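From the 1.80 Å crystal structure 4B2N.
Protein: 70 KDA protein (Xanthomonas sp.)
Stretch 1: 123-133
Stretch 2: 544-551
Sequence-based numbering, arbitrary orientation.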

# COMPACT_ATOMS: atom_id res chain seq x y z
N GLN A 123 -22.45 -16.95 7.50
CA GLN A 123 -21.20 -17.50 7.02
C GLN A 123 -20.16 -17.65 8.12
O GLN A 123 -19.16 -18.36 7.98
CB GLN A 123 -20.61 -16.63 5.86
CG GLN A 123 -21.31 -16.95 4.52
CD GLN A 123 -22.77 -16.58 4.51
OE1 GLN A 123 -23.19 -15.47 4.97
NE2 GLN A 123 -23.60 -17.52 4.03
N TRP A 124 -20.35 -16.94 9.22
CA TRP A 124 -19.42 -17.14 10.37
C TRP A 124 -19.87 -18.35 11.18
O TRP A 124 -19.20 -18.72 12.13
CB TRP A 124 -19.53 -15.99 11.34
CG TRP A 124 -19.30 -14.61 10.78
CD1 TRP A 124 -18.71 -14.26 9.56
CD2 TRP A 124 -19.67 -13.36 11.40
NE1 TRP A 124 -18.71 -12.93 9.38
CE2 TRP A 124 -19.25 -12.31 10.47
CE3 TRP A 124 -20.28 -13.02 12.60
CZ2 TRP A 124 -19.43 -10.95 10.75
CZ3 TRP A 124 -20.52 -11.65 12.85
CH2 TRP A 124 -20.06 -10.64 11.97
N GLY A 125 -21.05 -18.90 10.88
CA GLY A 125 -21.58 -20.04 11.66
C GLY A 125 -22.55 -19.63 12.77
O GLY A 125 -22.89 -20.48 13.60
N TYR A 126 -23.10 -18.40 12.75
CA TYR A 126 -24.08 -17.98 13.76
C TYR A 126 -25.44 -18.27 13.11
O TYR A 126 -25.54 -18.32 11.86
CB TYR A 126 -23.97 -16.49 14.08
CG TYR A 126 -22.71 -16.09 14.83
CD1 TYR A 126 -21.83 -17.07 15.41
CD2 TYR A 126 -22.42 -14.79 15.01
CE1 TYR A 126 -20.65 -16.68 16.14
CE2 TYR A 126 -21.27 -14.37 15.70
CZ TYR A 126 -20.43 -15.32 16.28
OH TYR A 126 -19.32 -14.87 16.96
N LEU A 127 -26.46 -18.44 13.93
CA LEU A 127 -27.76 -18.72 13.34
C LEU A 127 -28.63 -17.46 13.28
O LEU A 127 -29.45 -17.35 12.39
CB LEU A 127 -28.52 -19.78 14.13
CG LEU A 127 -27.87 -21.16 14.12
CD1 LEU A 127 -28.50 -22.08 15.18
CD2 LEU A 127 -28.02 -21.82 12.75
N ILE A 128 -28.49 -16.56 14.27
CA ILE A 128 -29.26 -15.31 14.28
C ILE A 128 -28.35 -14.10 14.55
O ILE A 128 -27.19 -14.24 15.03
CB ILE A 128 -30.41 -15.35 15.30
CG1 ILE A 128 -29.81 -15.49 16.69
CG2 ILE A 128 -31.49 -16.39 14.91
CD1 ILE A 128 -30.78 -15.09 17.79
N ARG A 129 -28.82 -12.92 14.22
CA ARG A 129 -27.92 -11.71 14.21
C ARG A 129 -27.56 -11.40 15.64
O ARG A 129 -28.44 -11.19 16.49
CB ARG A 129 -28.67 -10.50 13.63
CG ARG A 129 -27.96 -9.14 13.77
CD ARG A 129 -28.81 -7.96 13.24
NE ARG A 129 -29.37 -8.51 12.03
CZ ARG A 129 -28.74 -8.56 10.88
NH1 ARG A 129 -27.56 -7.93 10.69
NH2 ARG A 129 -29.34 -9.23 9.92
N PRO A 130 -26.25 -11.35 15.95
CA PRO A 130 -25.93 -10.97 17.29
C PRO A 130 -26.03 -9.42 17.45
O PRO A 130 -25.99 -8.71 16.45
CB PRO A 130 -24.52 -11.49 17.45
CG PRO A 130 -23.93 -11.30 16.06
CD PRO A 130 -25.07 -11.71 15.14
N PRO A 131 -26.26 -8.91 18.67
CA PRO A 131 -26.54 -7.47 18.74
C PRO A 131 -25.26 -6.69 18.62
O PRO A 131 -25.31 -5.46 18.42
CB PRO A 131 -27.16 -7.29 20.12
CG PRO A 131 -26.71 -8.47 20.92
CD PRO A 131 -26.67 -9.60 19.91
N ASP A 132 -24.13 -7.38 18.76
CA ASP A 132 -22.82 -6.73 18.47
C ASP A 132 -22.29 -6.98 17.03
O ASP A 132 -21.09 -6.84 16.76
CB ASP A 132 -21.78 -7.13 19.50
CG ASP A 132 -21.52 -8.64 19.53
OD1 ASP A 132 -22.23 -9.38 18.84
OD2 ASP A 132 -20.57 -9.05 20.21
N PHE A 133 -23.21 -7.31 16.10
CA PHE A 133 -22.85 -7.66 14.74
C PHE A 133 -21.86 -6.63 14.14
O PHE A 133 -20.84 -6.95 13.59
CB PHE A 133 -24.12 -7.69 13.89
CG PHE A 133 -23.86 -7.89 12.41
CD1 PHE A 133 -23.40 -9.11 11.93
CD2 PHE A 133 -24.06 -6.81 11.48
CE1 PHE A 133 -23.16 -9.28 10.55
CE2 PHE A 133 -23.83 -6.98 10.10
CZ PHE A 133 -23.34 -8.23 9.64
N ALA A 544 -13.83 -12.23 22.17
CA ALA A 544 -14.69 -12.74 21.14
C ALA A 544 -16.04 -12.01 21.28
O ALA A 544 -16.34 -11.39 22.32
CB ALA A 544 -14.87 -14.27 21.32
N GLY A 545 -16.86 -12.01 20.25
CA GLY A 545 -18.16 -11.36 20.37
C GLY A 545 -19.21 -12.40 20.80
O GLY A 545 -18.89 -13.54 21.13
N ILE A 546 -20.47 -11.97 20.85
CA ILE A 546 -21.64 -12.87 21.12
C ILE A 546 -21.74 -13.95 20.09
O ILE A 546 -21.86 -13.69 18.87
CB ILE A 546 -22.93 -12.10 21.16
CG1 ILE A 546 -22.87 -11.17 22.39
CG2 ILE A 546 -24.14 -13.04 21.28
CD1 ILE A 546 -23.94 -10.12 22.34
N GLY A 547 -21.75 -15.19 20.56
CA GLY A 547 -21.54 -16.34 19.67
C GLY A 547 -20.18 -17.01 19.91
O GLY A 547 -19.92 -18.15 19.45
N GLY A 548 -19.29 -16.30 20.59
CA GLY A 548 -18.03 -16.95 20.96
C GLY A 548 -16.93 -16.93 19.92
O GLY A 548 -15.90 -17.56 20.13
N LYS A 549 -17.15 -16.25 18.79
CA LYS A 549 -16.11 -16.11 17.80
C LYS A 549 -15.79 -14.63 17.54
O LYS A 549 -16.35 -13.75 18.17
CB LYS A 549 -16.51 -16.79 16.48
CG LYS A 549 -17.04 -18.23 16.66
CD LYS A 549 -17.30 -18.87 15.31
CE LYS A 549 -18.06 -20.20 15.46
NZ LYS A 549 -18.32 -20.73 14.09
N ASN A 550 -14.88 -14.38 16.61
CA ASN A 550 -14.48 -13.01 16.18
C ASN A 550 -13.76 -12.18 17.20
O ASN A 550 -14.00 -10.97 17.32
CB ASN A 550 -15.69 -12.27 15.62
CG ASN A 550 -16.28 -13.04 14.42
OD1 ASN A 550 -15.53 -13.64 13.68
ND2 ASN A 550 -17.56 -13.02 14.25
N ALA A 551 -12.82 -12.76 17.93
CA ALA A 551 -11.86 -11.90 18.56
C ALA A 551 -11.05 -11.18 17.47
O ALA A 551 -10.80 -11.75 16.43
CB ALA A 551 -10.88 -12.76 19.37

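Two loops far apart in sequence can be joined without any shared sheet or helix, provided that turns present backbone groups to well-placed side chains. Residues 123-133 and 544-551 illustrate the principle, burying 464 Å² between them. In the first stretch, a type I turn from Pro 130 to Phe 133 is closed by Phe 133 N bonding to Pro 130 O (3.1 Å), and Asp 132 lies just before a helix. The second folds into a type II turn from Gly 545 to Gly 548, with Gly 548 N donating to Gly 545 O at 2.8 Å. By CA positions the two backbones come nearest at Pro 130 and Ile 546, 6.1 Å apart.

Each hydrogen bond between the stretches pairs a side chain with the opposing backbone. Asp 132, pointing toward the turn, accepts a nearly straight bond from Ile 546 N to its OD2 (3.0 Å, 167°). An extended Lys 549 side chain, its chi2 to chi4 all t, carries NZ to the carbonyl Trp 124 O, 2.9 Å away. Between these two anchors, Tyr 126 starts sideways but brings its ring end up to the turn, and its OH accepts from Lys 549 N just beyond it (3.2 Å, 141°).

Glycine makes this closeness possible. The CA of Gly 547 sits 3.7 Å from Tyr 126 CE1, and an ideal CB there would fall 2.4 Å from Tyr 126 CZ. At Gly 545, a CB would likewise clash with Asp 132 OD2, at 2.8 Å.

Apolar contact completes the join. Ile 546 packs against both prolines, its CD1 3.5 Å from Pro 131 CG and its CB 4.1 Å from Pro 130 CB. Farther along, Asn 550 directs its ND2 end-on at one face of the indole, 3.2 Å from Trp 124 CE3.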